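Side-chain contacts in triacylglycerol lipase (Clostridium botulinum, PDB 5AH1), which hydrolyses esters, including synthetic polyesters and probably triacylglycerols, as a lipase of the alpha/beta-hydrolase clan: residues A[188-191]-A[192-196]; A[209-212]-A[213-216]; A[251-254]-A[255-259]; A[282-285]-A[286-290]. All coordinates share one frame; numbering follows the deposited sequence.

Interaction 1: residues A[188-191]-A[192-196]; sequences IRTL and TQLLS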
ATOM      1  N   ILE A 188       5.345  -4.847   0.734  1.00  6.60           N
ATOM      2  CA  ILE A 188       6.031  -5.759  -0.196  1.00  6.63           C
ATOM      3  C   ILE A 188       7.545  -5.578  -0.168  1.00  6.53           C
ATOM      4  O   ILE A 188       8.290  -6.548  -0.329  1.00  6.97           O
ATOM      5  CB  ILE A 188       5.468  -5.692  -1.661  1.00  6.90           C
ATOM      6  CG1 ILE A 188       5.647  -4.309  -2.285  1.00  7.91           C
ATOM      7  CG2 ILE A 188       4.000  -6.098  -1.639  1.00  7.10           C
ATOM      8  CD1 ILE A 188       5.261  -4.250  -3.755  1.00  7.84           C
ATOM      9  N   ARG A 189       8.016  -4.357   0.100  1.00  6.44           N
ATOM     10  CA  ARG A 189       9.449  -4.152   0.313  1.00  6.28           C
ATOM     11  C   ARG A 189       9.909  -4.969   1.504  1.00  6.04           C
ATOM     12  O   ARG A 189      10.964  -5.578   1.500  1.00  6.56           O
ATOM     13  CB  ARG A 189       9.772  -2.682   0.534  1.00  6.91           C
ATOM     14  CG  ARG A 189       9.714  -1.781  -0.710  1.00  7.12           C
ATOM     15  CD  ARG A 189       9.799  -0.303  -0.344  1.00  6.57           C
ATOM     16  NE  ARG A 189      10.923  -0.063   0.564  1.00  6.87           N
ATOM     17  CZ  ARG A 189      10.907   0.784   1.589  1.00  6.78           C
ATOM     18  NH1 ARG A 189       9.887   1.614   1.747  1.00  7.45           N
ATOM     19  NH2 ARG A 189      11.940   0.823   2.409  1.00  7.57           N
ATOM     20  N   THR A 190       9.102  -4.939   2.559  1.00  6.28           N
ATOM     21  CA  THR A 190       9.412  -5.591   3.844  1.00  6.83           C
ATOM     22  C   THR A 190       9.426  -7.116   3.675  1.00  6.38           C
ATOM     23  O   THR A 190      10.336  -7.801   4.141  1.00  7.02           O
ATOM     24  CB  THR A 190       8.400  -5.184   4.933  1.00  7.37           C
ATOM     25  OG1 THR A 190       8.428  -3.763   5.074  1.00  7.45           O
ATOM     26  CG2 THR A 190       8.712  -5.810   6.288  1.00  8.04           C
ATOM     27  N   LEU A 191       8.432  -7.662   2.981  1.00  6.75           N
ATOM     28  CA  LEU A 191       8.429  -9.094   2.712  1.00  6.47           C
ATOM     29  C   LEU A 191       9.672  -9.494   1.924  1.00  6.08           C
ATOM     30  O   LEU A 191      10.303 -10.509   2.227  1.00  6.87           O
ATOM     31  CB  LEU A 191       7.177  -9.495   1.928  1.00  7.22           C
ATOM     32  CG  LEU A 191       7.134 -10.977   1.547  1.00  8.26           C
ATOM     33  CD1 LEU A 191       6.867 -11.840   2.744  1.00  9.94           C
ATOM     34  CD2 LEU A 191       6.088 -11.267   0.470  1.00  9.82           C
ATOM     35  N   THR A 192      10.037  -8.706   0.925  1.00  7.05           N
ATOM     36  CA  THR A 192      11.180  -9.047   0.081  1.00  7.53           C
ATOM     37  C   THR A 192      12.480  -9.035   0.905  1.00  6.64           C
ATOM     38  O   THR A 192      13.330  -9.917   0.778  1.00  7.03           O
ATOM     39  CB  THR A 192      11.258  -8.101  -1.132  1.00  8.67           C
ATOM     40  OG1 THR A 192      10.049  -8.222  -1.895  1.00  8.25           O
ATOM     41  CG2 THR A 192      12.445  -8.442  -1.998  1.00  9.66           C
ATOM     42  N   GLN A 193      12.580  -8.096   1.845  1.00  7.01           N
ATOM     43  CA  GLN A 193      13.725  -7.995   2.739  1.00  7.35           C
ATOM     44  C   GLN A 193      13.826  -9.239   3.622  1.00  6.97           C
ATOM     45  O   GLN A 193      14.881  -9.860   3.749  1.00  7.82           O
ATOM     46  CB  GLN A 193      13.602  -6.748   3.608  1.00  7.71           C
ATOM     47  CG  GLN A 193      14.667  -6.642   4.681  1.00  8.00           C
ATOM     48  CD  GLN A 193      16.039  -6.379   4.133  1.00  8.94           C
ATOM     49  OE1 GLN A 193      16.207  -5.736   3.089  1.00  8.76           O
ATOM     50  NE2 GLN A 193      17.037  -6.896   4.827  1.00  9.53           N
ATOM     51  N   LEU A 194      12.712  -9.598   4.250  1.00  6.50           N
ATOM     52  CA  LEU A 194      12.684 -10.756   5.128  1.00  7.06           C
ATOM     53  C   LEU A 194      12.952 -12.055   4.367  1.00  7.38           C
ATOM     54  O   LEU A 194      13.737 -12.888   4.812  1.00  7.82           O
ATOM     55  CB  LEU A 194      11.341 -10.827   5.866  1.00  7.64           C
ATOM     56  CG  LEU A 194      11.163  -9.779   6.976  1.00  8.54           C
ATOM     57  CD1 LEU A 194       9.748  -9.775   7.497  1.00  9.79           C
ATOM     58  CD2 LEU A 194      12.142 -10.000   8.135  1.00  8.87           C
ATOM     59  N   LEU A 195      12.306 -12.250   3.225  1.00  7.87           N
ATOM     60  CA  LEU A 195      12.560 -13.449   2.442  1.00  8.10           C
ATOM     61  C   LEU A 195      14.047 -13.586   2.135  1.00  7.67           C
ATOM     62  O   LEU A 195      14.635 -14.644   2.318  1.00  7.82           O
ATOM     63  CB  LEU A 195      11.753 -13.447   1.141  1.00  8.22           C
ATOM     64  CG  LEU A 195      10.255 -13.735   1.294  1.00  8.41           C
ATOM     65  CD1 LEU A 195       9.556 -13.433  -0.022  1.00 10.02           C
ATOM     66  CD2 LEU A 195      10.003 -15.169   1.732  1.00  9.32           C
ATOM     67  N   SER A 196      14.662 -12.485   1.718  1.00  8.06           N
ATOM     68  CA  SER A 196      16.041 -12.520   1.260  1.00  9.19           C
ATOM     69  C   SER A 196      17.026 -12.677   2.408  1.00  9.36           C
ATOM     70  O   SER A 196      17.956 -13.473   2.325  1.00 10.66           O
ATOM     71  CB  SER A 196      16.362 -11.233   0.498  1.00 10.20           C
ATOM     72  OG  SER A 196      15.531 -11.051  -0.641  1.00 12.00           O
TER
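Helix 183-197 follows strand 176-181 in the alpha/beta-hydrolase fold, and the strand-helix turn before it matches the GxSxG pattern of a nucleophile elbow. Along the second half of this helix, largely buried, T192 folds its hydroxyl back onto the turn below: OG1 donates to I188 O at 2.9 Å, while T192 N gives that same oxygen the ordinary helical bond at 3.0 Å. The two donors arrive from opposite faces of the carbonyl plane, so a polar side chain is satisfied without leaving the helix. A chi1 of -60° holds OG1 beside its own backbone N and turns the methyl CG2 the other way. The next turn repeats the pattern, S196 OG reaching T192 O at 2.9 Å. T192 also rests on L178 and V224 of the central sheet, whereas T190 and L194 face helix 128-140, which carries the zinc ligand D130. R189 points elsewhere, its guanidinium bonded to N231, N317 and the V320 carbonyl. The L191 and L195 side chains meet through carbon alone, beside the bond from L195 N to L191 O. L191 extends away from its backbone N (chi1 177°), L195 slants across it, and CD1 of L195 comes to 3.8 Å from CG of L191.

Interaction 2: residues A[209-212]-A[213-216]; sequences NISP and LFEG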
ATOM      1  N   ASN A 209      10.325 -23.915  16.148  1.00  8.37           N
ATOM      2  CA  ASN A 209       9.686 -23.892  14.830  1.00  8.02           C
ATOM      3  C   ASN A 209       9.567 -22.498  14.255  1.00  7.74           C
ATOM      4  O   ASN A 209       8.487 -22.040  13.882  1.00  7.95           O
ATOM      5  CB  ASN A 209       8.342 -24.611  14.883  1.00  7.99           C
ATOM      6  CG  ASN A 209       8.516 -26.058  15.245  1.00  8.32           C
ATOM      7  OD1 ASN A 209       9.130 -26.828  14.477  1.00  9.20           O
ATOM      8  ND2 ASN A 209       8.015 -26.451  16.397  1.00  8.94           N
ATOM      9  N   ILE A 210      10.710 -21.825  14.165  1.00  8.12           N
ATOM     10  CA  ILE A 210      10.764 -20.500  13.566  1.00  7.96           C
ATOM     11  C   ILE A 210      10.078 -20.523  12.192  1.00  7.97           C
ATOM     12  O   ILE A 210      10.175 -21.486  11.423  1.00  8.39           O
ATOM     13  CB  ILE A 210      12.232 -20.008  13.445  1.00  8.24           C
ATOM     14  CG1 ILE A 210      12.298 -18.535  13.036  1.00  8.34           C
ATOM     15  CG2 ILE A 210      13.040 -20.908  12.492  1.00  9.14           C
ATOM     16  CD1 ILE A 210      13.704 -17.965  13.082  1.00  9.01           C
ATOM     17  N   SER A 211       9.362 -19.459  11.866  1.00  7.79           N
ATOM     18  CA  SER A 211       8.811 -19.345  10.517  1.00  8.22           C
ATOM     19  C   SER A 211       9.941 -19.333   9.498  1.00  8.09           C
ATOM     20  O   SER A 211      10.921 -18.610   9.676  1.00  8.09           O
ATOM     21  CB  SER A 211       8.021 -18.050  10.359  1.00  8.38           C
ATOM     22  OG  SER A 211       7.567 -17.940   9.018  1.00  8.74           O
ATOM     23  N   PRO A 212       9.794 -20.078   8.388  1.00  8.73           N
ATOM     24  CA  PRO A 212      10.819 -20.007   7.340  1.00  8.89           C
ATOM     25  C   PRO A 212      11.059 -18.577   6.860  1.00  9.19           C
ATOM     26  O   PRO A 212      12.166 -18.262   6.403  1.00  9.27           O
ATOM     27  CB  PRO A 212      10.229 -20.865   6.222  1.00  9.63           C
ATOM     28  CG  PRO A 212       9.397 -21.904   6.962  1.00 10.50           C
ATOM     29  CD  PRO A 212       8.798 -21.138   8.125  1.00  9.32           C
ATOM     30  N   LEU A 213      10.038 -17.722   6.942  1.00  8.15           N
ATOM     31  CA  LEU A 213      10.178 -16.328   6.532  1.00  8.25           C
ATOM     32  C   LEU A 213      11.409 -15.675   7.153  1.00  8.78           C
ATOM     33  O   LEU A 213      12.090 -14.867   6.527  1.00  9.48           O
ATOM     34  CB  LEU A 213       8.916 -15.526   6.880  1.00  8.34           C
ATOM     35  CG  LEU A 213       8.968 -14.026   6.550  1.00  8.18           C
ATOM     36  CD1 LEU A 213       9.252 -13.804   5.055  1.00  8.95           C
ATOM     37  CD2 LEU A 213       7.683 -13.337   6.969  1.00  8.95           C
ATOM     38  N   PHE A 214      11.678 -15.987   8.410  1.00  8.57           N
ATOM     39  CA  PHE A 214      12.709 -15.272   9.143  1.00  8.28           C
ATOM     40  C   PHE A 214      14.117 -15.839   8.955  1.00  8.75           C
ATOM     41  O   PHE A 214      15.072 -15.277   9.491  1.00  9.92           O
ATOM     42  CB  PHE A 214      12.359 -15.217  10.638  1.00  8.64           C
ATOM     43  CG  PHE A 214      11.001 -14.626  10.913  1.00  8.78           C
ATOM     44  CD1 PHE A 214      10.649 -13.390  10.392  1.00  9.24           C
ATOM     45  CD2 PHE A 214      10.067 -15.306  11.684  1.00  8.72           C
ATOM     46  CE1 PHE A 214       9.403 -12.854  10.616  1.00  9.58           C
ATOM     47  CE2 PHE A 214       8.819 -14.767  11.908  1.00  8.65           C
ATOM     48  CZ  PHE A 214       8.485 -13.549  11.370  1.00  9.15           C
ATOM     49  N   GLU A 215      14.262 -16.932   8.201  1.00  9.47           N
ATOM     50  CA  GLU A 215      15.570 -17.576   8.091  1.00 10.28           C
ATOM     51  C   GLU A 215      16.450 -16.997   6.986  1.00 10.70           C
ATOM     52  O   GLU A 215      17.664 -17.143   7.046  1.00 12.46           O
ATOM     53  CB  GLU A 215      15.404 -19.097   7.987  1.00 12.80           C
ATOM     54  CG  GLU A 215      14.807 -19.711   9.259  1.00 13.97           C
ATOM     55  CD  GLU A 215      14.757 -21.242   9.264  1.00 15.97           C
ATOM     56  OE1 GLU A 215      14.117 -21.831   8.367  1.00 16.72           O
ATOM     57  OE2 GLU A 215      15.344 -21.868  10.178  1.00 17.70           O
ATOM     58  N   GLY A 216      15.849 -16.282   6.043  1.00 10.52           N
ATOM     59  CA  GLY A 216      16.571 -15.744   4.903  1.00 11.34           C
ATOM     60  C   GLY A 216      16.848 -16.764   3.817  1.00 11.28           C
ATOM     61  O   GLY A 216      16.503 -17.941   3.951  1.00 12.33           O
TER
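S211 binds the following turn through two oxygens. Its carbonyl O accepts from F214 N at 3.0 Å, the donor standing well above the carbonyl plane, and its hydroxyl OG accepts from L213 N at 3.2 Å. With OG swung opposite its own N (chi1 177°), the hydroxyl lies next to the start of the turn and also meets CB of L213 at 3.5 Å. One residue on, P212 O takes E215 N at 3.1 Å, again from above its plane, and K218 NZ is a further donor to this oxygen. These i to i+3 bonds make a tight turn in the connection between helix 200-204 and strand 221-227, a stretch that closes over helices 128-140 and 183-197 of the alpha/beta-hydrolase domain. L213 descends onto L191, L194 and L195 of the latter, and the F214 ring lies almost parallel to that of W129, next in sequence to the zinc ligand D130. Around F214 the packing is apolar: CB of S211 approaches CD2 at 3.7 Å, and I210 brings CG1 to the ring edge and CD1 to within 3.9 Å of F214 CB. The other branch of I210, CG2, lies 3.4 Å from OE2 of E215, whose extended chain passes obliquely over it.

Interaction 3: residues A[251-254]-A[255-259]; sequences GVLG and TITGK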
ATOM      1  N   GLY A 251     -14.632   7.206   7.568  1.00 12.29           N
ATOM      2  CA  GLY A 251     -15.454   8.124   6.797  1.00 13.15           C
ATOM      3  C   GLY A 251     -15.265   7.926   5.300  1.00 12.74           C
ATOM      4  O   GLY A 251     -16.237   7.825   4.557  1.00 13.97           O
ATOM      5  N   VAL A 252     -14.011   7.868   4.847  1.00 12.49           N
ATOM      6  CA  VAL A 252     -13.732   7.635   3.436  1.00 12.89           C
ATOM      7  C   VAL A 252     -14.341   6.296   2.999  1.00 12.91           C
ATOM      8  O   VAL A 252     -14.965   6.196   1.940  1.00 12.43           O
ATOM      9  CB  VAL A 252     -12.223   7.656   3.132  1.00 13.71           C
ATOM     10  CG1 VAL A 252     -11.990   7.340   1.673  1.00 13.66           C
ATOM     11  CG2 VAL A 252     -11.624   9.020   3.465  1.00 14.30           C
ATOM     12  N   LEU A 253     -14.167   5.262   3.814  1.00 12.47           N
ATOM     13  CA  LEU A 253     -14.762   3.963   3.504  1.00 13.15           C
ATOM     14  C   LEU A 253     -16.278   4.105   3.321  1.00 13.40           C
ATOM     15  O   LEU A 253     -16.856   3.528   2.401  1.00 14.15           O
ATOM     16  CB  LEU A 253     -14.411   2.945   4.596  1.00 12.70           C
ATOM     17  CG  LEU A 253     -15.023   1.545   4.462  1.00 14.01           C
ATOM     18  CD1 LEU A 253     -14.622   0.865   3.160  1.00 15.05           C
ATOM     19  CD2 LEU A 253     -14.605   0.688   5.644  1.00 14.91           C
ATOM     20  N   GLY A 254     -16.909   4.894   4.183  1.00 13.85           N
ATOM     21  CA  GLY A 254     -18.336   5.136   4.103  1.00 14.76           C
ATOM     22  C   GLY A 254     -18.782   5.797   2.808  1.00 15.75           C
ATOM     23  O   GLY A 254     -19.914   5.575   2.384  1.00 16.58           O
ATOM     24  N   THR A 255     -17.922   6.606   2.180  1.00 16.69           N
ATOM     25  CA  THR A 255     -18.292   7.233   0.910  1.00 17.67           C
ATOM     26  C   THR A 255     -18.407   6.178  -0.178  1.00 17.96           C
ATOM     27  O   THR A 255     -19.034   6.412  -1.207  1.00 19.03           O
ATOM     28  CB  THR A 255     -17.294   8.341   0.446  1.00 18.75           C
ATOM     29  OG1 THR A 255     -16.035   7.768   0.058  1.00 19.49           O
ATOM     30  CG2 THR A 255     -17.093   9.375   1.539  1.00 19.36           C
ATOM     31  N   ILE A 256     -17.795   5.020   0.057  1.00 18.12           N
ATOM     32  CA  ILE A 256     -17.859   3.900  -0.869  1.00 19.54           C
ATOM     33  C   ILE A 256     -18.974   2.933  -0.493  1.00 19.47           C
ATOM     34  O   ILE A 256     -19.748   2.521  -1.351  1.00 20.94           O
ATOM     35  CB  ILE A 256     -16.513   3.148  -0.917  1.00 20.70           C
ATOM     36  CG1 ILE A 256     -15.404   4.095  -1.377  1.00 21.70           C
ATOM     37  CG2 ILE A 256     -16.597   1.933  -1.823  1.00 21.61           C
ATOM     38  CD1 ILE A 256     -15.672   4.781  -2.691  1.00 22.29           C
ATOM     39  N   THR A 257     -19.073   2.568   0.781  1.00 19.04           N
ATOM     40  CA  THR A 257     -20.072   1.579   1.185  1.00 19.24           C
ATOM     41  C   THR A 257     -21.472   2.172   1.251  1.00 20.34           C
ATOM     42  O   THR A 257     -22.460   1.452   1.090  1.00 20.96           O
ATOM     43  CB  THR A 257     -19.765   0.976   2.576  1.00 18.17           C
ATOM     44  OG1 THR A 257     -19.765   2.008   3.567  1.00 17.70           O
ATOM     45  CG2 THR A 257     -18.417   0.295   2.577  1.00 18.08           C
ATOM     46  N   GLY A 258     -21.548   3.484   1.470  1.00 20.88           N
ATOM     47  CA  GLY A 258     -22.779   4.126   1.908  1.00 21.89           C
ATOM     48  C   GLY A 258     -22.723   4.277   3.422  1.00 22.88           C
ATOM     49  O   GLY A 258     -22.103   3.454   4.092  1.00 21.68           O
ATOM     50  N   LYS A 259     -23.358   5.309   3.976  1.00 25.17           N
ATOM     51  CA  LYS A 259     -23.137   5.642   5.386  1.00 28.11           C
ATOM     52  C   LYS A 259     -23.743   4.620   6.345  1.00 28.87           C
ATOM     53  O   LYS A 259     -23.280   4.465   7.476  1.00 29.25           O
ATOM     54  CB  LYS A 259     -23.647   7.050   5.724  1.00 30.30           C
ATOM     55  CG  LYS A 259     -25.153   7.191   5.896  1.00 31.72           C
ATOM     56  CD  LYS A 259     -25.513   8.519   6.566  1.00 32.47           C
ATOM     57  CE  LYS A 259     -24.977   9.704   5.789  1.00 32.68           C
ATOM     58  NZ  LYS A 259     -25.540  10.995   6.269  1.00 32.94           N
TER
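L253 and T257, one turn apart, meet obliquely through their methyl groups: CD1 of L253 lies 3.9 Å from CG2 of T257. The leucine branches away from its backbone N, while the threonine holds CG2 beside its own N and OG1 between N and the carbonyl carbon (chi1 61°). The methyl thus faces back toward L253 and the hydroxyl turns to the chain ahead, where OG1 donates to G258 O at 2.8 Å. The same hydroxyl lies 3.5 Å from CA of G254.

T255 uses a similar rotamer, chi1 69°, to opposite effect. Its OG1 reaches back to V252 O at 2.7 Å, in the carbonyl plane and on a lone pair, and CG2 settles 3.5 Å from G251 O. T255 N also donates to V252 O, but from far above the plane, as well as to G251 O, so this N-H is shared between an i-3 and an i-4 acceptor. L253 O likewise receives both I256 N and T257 N, the second of these in its plane. G254 O then accepts G258 N at 2.8 Å. Outward, V252 packs on I355, T257 on L262, and K259 forms a salt bridge with D37. Here helix 242-257 of the hydrolase domain ends, in a C-terminal turn that passes into the following loop through G258, whose positive phi (97°) takes the chain out of the helix.

Interaction 4: residues A[282-285]-A[286-290]; sequences ESQR and DYIER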
ATOM      1  N   GLU A 282     -21.545  -9.144  19.132  1.00 17.20           N
ATOM      2  CA  GLU A 282     -21.247  -7.721  19.038  1.00 16.43           C
ATOM      3  C   GLU A 282     -21.631  -7.205  17.664  1.00 16.08           C
ATOM      4  O   GLU A 282     -21.391  -7.864  16.660  1.00 16.81           O
ATOM      5  CB  GLU A 282     -19.760  -7.491  19.284  1.00 15.67           C
ATOM      6  CG  GLU A 282     -19.372  -6.029  19.421  1.00 14.77           C
ATOM      7  CD  GLU A 282     -17.892  -5.834  19.687  1.00 14.59           C
ATOM      8  OE1 GLU A 282     -17.076  -6.645  19.198  1.00 14.47           O
ATOM      9  OE2 GLU A 282     -17.532  -4.858  20.378  1.00 16.00           O
ATOM     10  N   SER A 283     -22.261  -6.038  17.623  1.00 15.60           N
ATOM     11  CA  SER A 283     -22.590  -5.409  16.349  1.00 15.28           C
ATOM     12  C   SER A 283     -21.354  -4.813  15.698  1.00 13.26           C
ATOM     13  O   SER A 283     -20.368  -4.527  16.374  1.00 13.31           O
ATOM     14  CB  SER A 283     -23.609  -4.299  16.564  1.00 16.01           C
ATOM     15  OG  SER A 283     -23.030  -3.242  17.301  1.00 17.11           O
ATOM     16  N   GLN A 284     -21.421  -4.585  14.388  1.00 13.09           N
ATOM     17  CA  GLN A 284     -20.321  -3.926  13.699  1.00 13.06           C
ATOM     18  C   GLN A 284     -20.061  -2.546  14.296  1.00 13.30           C
ATOM     19  O   GLN A 284     -18.909  -2.161  14.478  1.00 12.59           O
ATOM     20  CB  GLN A 284     -20.585  -3.830  12.192  1.00 13.61           C
ATOM     21  CG  GLN A 284     -19.409  -3.306  11.369  1.00 13.84           C
ATOM     22  CD  GLN A 284     -18.346  -4.360  11.091  1.00 13.49           C
ATOM     23  OE1 GLN A 284     -18.403  -5.474  11.605  1.00 14.16           O
ATOM     24  NE2 GLN A 284     -17.380  -4.014  10.264  1.00 14.98           N
ATOM     25  N   ARG A 285     -21.114  -1.800  14.609  0.60 13.94           N
ATOM     26  CA  ARG A 285     -20.925  -0.467  15.170  0.60 15.34           C
ATOM     27  C   ARG A 285     -20.197  -0.516  16.513  0.60 14.97           C
ATOM     28  O   ARG A 285     -19.321   0.302  16.773  0.60 15.15           O
ATOM     29  CB  ARG A 285     -22.266   0.247  15.325  0.60 18.03           C
ATOM     30  CG  ARG A 285     -22.158   1.632  15.948  0.60 20.74           C
ATOM     31  CD  ARG A 285     -22.402   1.582  17.455  0.60 23.76           C
ATOM     32  NE  ARG A 285     -21.976   2.805  18.126  0.60 26.74           N
ATOM     33  CZ  ARG A 285     -22.731   3.888  18.276  0.60 28.41           C
ATOM     34  NH1 ARG A 285     -23.971   3.922  17.796  0.60 29.42           N
ATOM     35  NH2 ARG A 285     -22.241   4.945  18.909  0.60 28.66           N
ATOM     36  N   ASP A 286     -20.572  -1.450  17.381  1.00 14.23           N
ATOM     37  CA  ASP A 286     -19.932  -1.539  18.686  1.00 14.41           C
ATOM     38  C   ASP A 286     -18.473  -1.978  18.548  1.00 13.17           C
ATOM     39  O   ASP A 286     -17.593  -1.491  19.263  1.00 14.59           O
ATOM     40  CB  ASP A 286     -20.719  -2.471  19.603  1.00 16.09           C
ATOM     41  CG  ASP A 286     -21.980  -1.821  20.159  1.00 18.79           C
ATOM     42  OD1 ASP A 286     -22.152  -0.589  20.014  1.00 20.16           O
ATOM     43  OD2 ASP A 286     -22.790  -2.537  20.777  1.00 20.54           O
ATOM     44  N   TYR A 287     -18.215  -2.851  17.584  1.00 12.29           N
ATOM     45  CA  TYR A 287     -16.863  -3.338  17.302  1.00 12.12           C
ATOM     46  C   TYR A 287     -15.974  -2.199  16.817  1.00 12.18           C
ATOM     47  O   TYR A 287     -14.861  -2.030  17.312  1.00 11.56           O
ATOM     48  CB  TYR A 287     -16.992  -4.451  16.266  1.00 12.65           C
ATOM     49  CG  TYR A 287     -15.761  -4.853  15.479  1.00 11.85           C
ATOM     50  CD1 TYR A 287     -14.609  -5.328  16.097  1.00 11.94           C
ATOM     51  CD2 TYR A 287     -15.779  -4.827  14.093  1.00 12.54           C
ATOM     52  CE1 TYR A 287     -13.490  -5.723  15.344  1.00 11.24           C
ATOM     53  CE2 TYR A 287     -14.682  -5.226  13.337  1.00 12.56           C
ATOM     54  CZ  TYR A 287     -13.535  -5.674  13.959  1.00 12.08           C
ATOM     55  OH  TYR A 287     -12.452  -6.075  13.196  1.00 13.08           O
ATOM     56  N   ILE A 288     -16.480  -1.396  15.887  1.00 12.86           N
ATOM     57  CA  ILE A 288     -15.722  -0.250  15.392  1.00 14.09           C
ATOM     58  C   ILE A 288     -15.424   0.769  16.497  1.00 14.48           C
ATOM     59  O   ILE A 288     -14.299   1.269  16.610  1.00 14.03           O
ATOM     60  CB  ILE A 288     -16.453   0.429  14.197  1.00 15.98           C
ATOM     61  CG1 ILE A 288     -16.518  -0.516  12.986  1.00 17.50           C
ATOM     62  CG2 ILE A 288     -15.779   1.745  13.822  1.00 16.37           C
ATOM     63  CD1 ILE A 288     -15.225  -1.168  12.569  1.00 18.87           C
ATOM     64  N   GLU A 289     -16.423   1.078  17.315  1.00 14.50           N
ATOM     65  CA  GLU A 289     -16.217   2.023  18.403  1.00 16.30           C
ATOM     66  C   GLU A 289     -15.162   1.495  19.376  1.00 14.71           C
ATOM     67  O   GLU A 289     -14.308   2.245  19.863  1.00 14.17           O
ATOM     68  CB  GLU A 289     -17.543   2.286  19.124  1.00 20.48           C
ATOM     69  CG  GLU A 289     -17.475   3.379  20.173  1.00 26.08           C
ATOM     70  CD  GLU A 289     -18.844   3.917  20.544  1.00 31.10           C
ATOM     71  OE1 GLU A 289     -19.858   3.244  20.248  1.00 33.24           O
ATOM     72  OE2 GLU A 289     -18.904   5.021  21.131  1.00 33.44           O
ATOM     73  N   ARG A 290     -15.229   0.201  19.668  1.00 14.27           N
ATOM     74  CA  ARG A 290     -14.289  -0.411  20.590  1.00 14.24           C
ATOM     75  C   ARG A 290     -12.859  -0.364  20.040  1.00 13.35           C
ATOM     76  O   ARG A 290     -11.922  -0.021  20.769  1.00 14.34           O
ATOM     77  CB  ARG A 290     -14.732  -1.839  20.911  1.00 15.06           C
ATOM     78  CG  ARG A 290     -13.951  -2.492  22.020  1.00 15.94           C
ATOM     79  CD  ARG A 290     -14.641  -3.759  22.496  1.00 15.48           C
ATOM     80  NE  ARG A 290     -14.909  -4.704  21.420  1.00 15.07           N
ATOM     81  CZ  ARG A 290     -14.038  -5.606  20.964  1.00 15.07           C
ATOM     82  NH1 ARG A 290     -12.813  -5.702  21.475  1.00 15.13           N
ATOM     83  NH2 ARG A 290     -14.398  -6.426  19.984  1.00 15.01           N
TER
HETATM   84  O   HOH W   1     -23.066  -5.047  20.293  1.00 20.25           O
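R290 grips the carboxylate of E282 side-on, one nitrogen to each oxygen: NH2 to OE1 and NE to OE2, both at 2.8 Å. The two groups are nearly coplanar, 18° apart, and each oxygen uses its syn lone pair, which makes a nearly straight, two-pronged salt bridge. It spans eight residues because E282 precedes the helix and sends its extended chain over the first turn, with CG 3.8 Å from CB of D286. Its OE1 also accepts from Q279 N, and R290 NH2 gives a further bond to K277 O, so backbone groups of the preceding loop hold both ends of the pair.

The second ion pair is shaped differently. In the conformer of R285 described here (a second is modelled), NE and NH2 both turn to OE1 of E289, at 3.0 and 3.2 Å, and approach it from one face of the carboxylate plane. A bend at chi2 (-95°) lays the arginine alongside the glutamate. D286 OD1 adds a long charge contact to R285 NE, well out of the guanidinium plane.

Behind these pairs S283 OG accepts D286 N at 3.0 Å, and a water taking a bond from S283 N donates to D286 OD2. Q284 and Y287 run side by side, pointing the same way, into the neighbouring loop, where Q284 bonds to K278 and the Y267 carbonyl and Y287 OH to L269 N; the Q284 amide carbon sits at the ring edge. A serine N-cap thus opens helix 284-292, with, in that conformer, a network of salt bridges from R285 to D286 and E289 along its outer side.

Overall arrangement
From the N terminus the four contacts come in series, each a local contact along a helix, in a turn or at a helix end, and none nests in or crosses another. Interaction 1 lies on helix 183-197 against the central parallel sheet, and interaction 2 follows in the connection to strand 221-227. These two touch: L213 CD1 packs 3.7 Å from L194 CB, so the loop is packed against helix 183-197, earlier in the chain. Interactions 3 and 4 sit on successive helices, 242-257 and 284-292, with centres about 16 Å apart and no direct touch. Interaction 3 lies on the other side of the chain's centre from interactions 1 and 2.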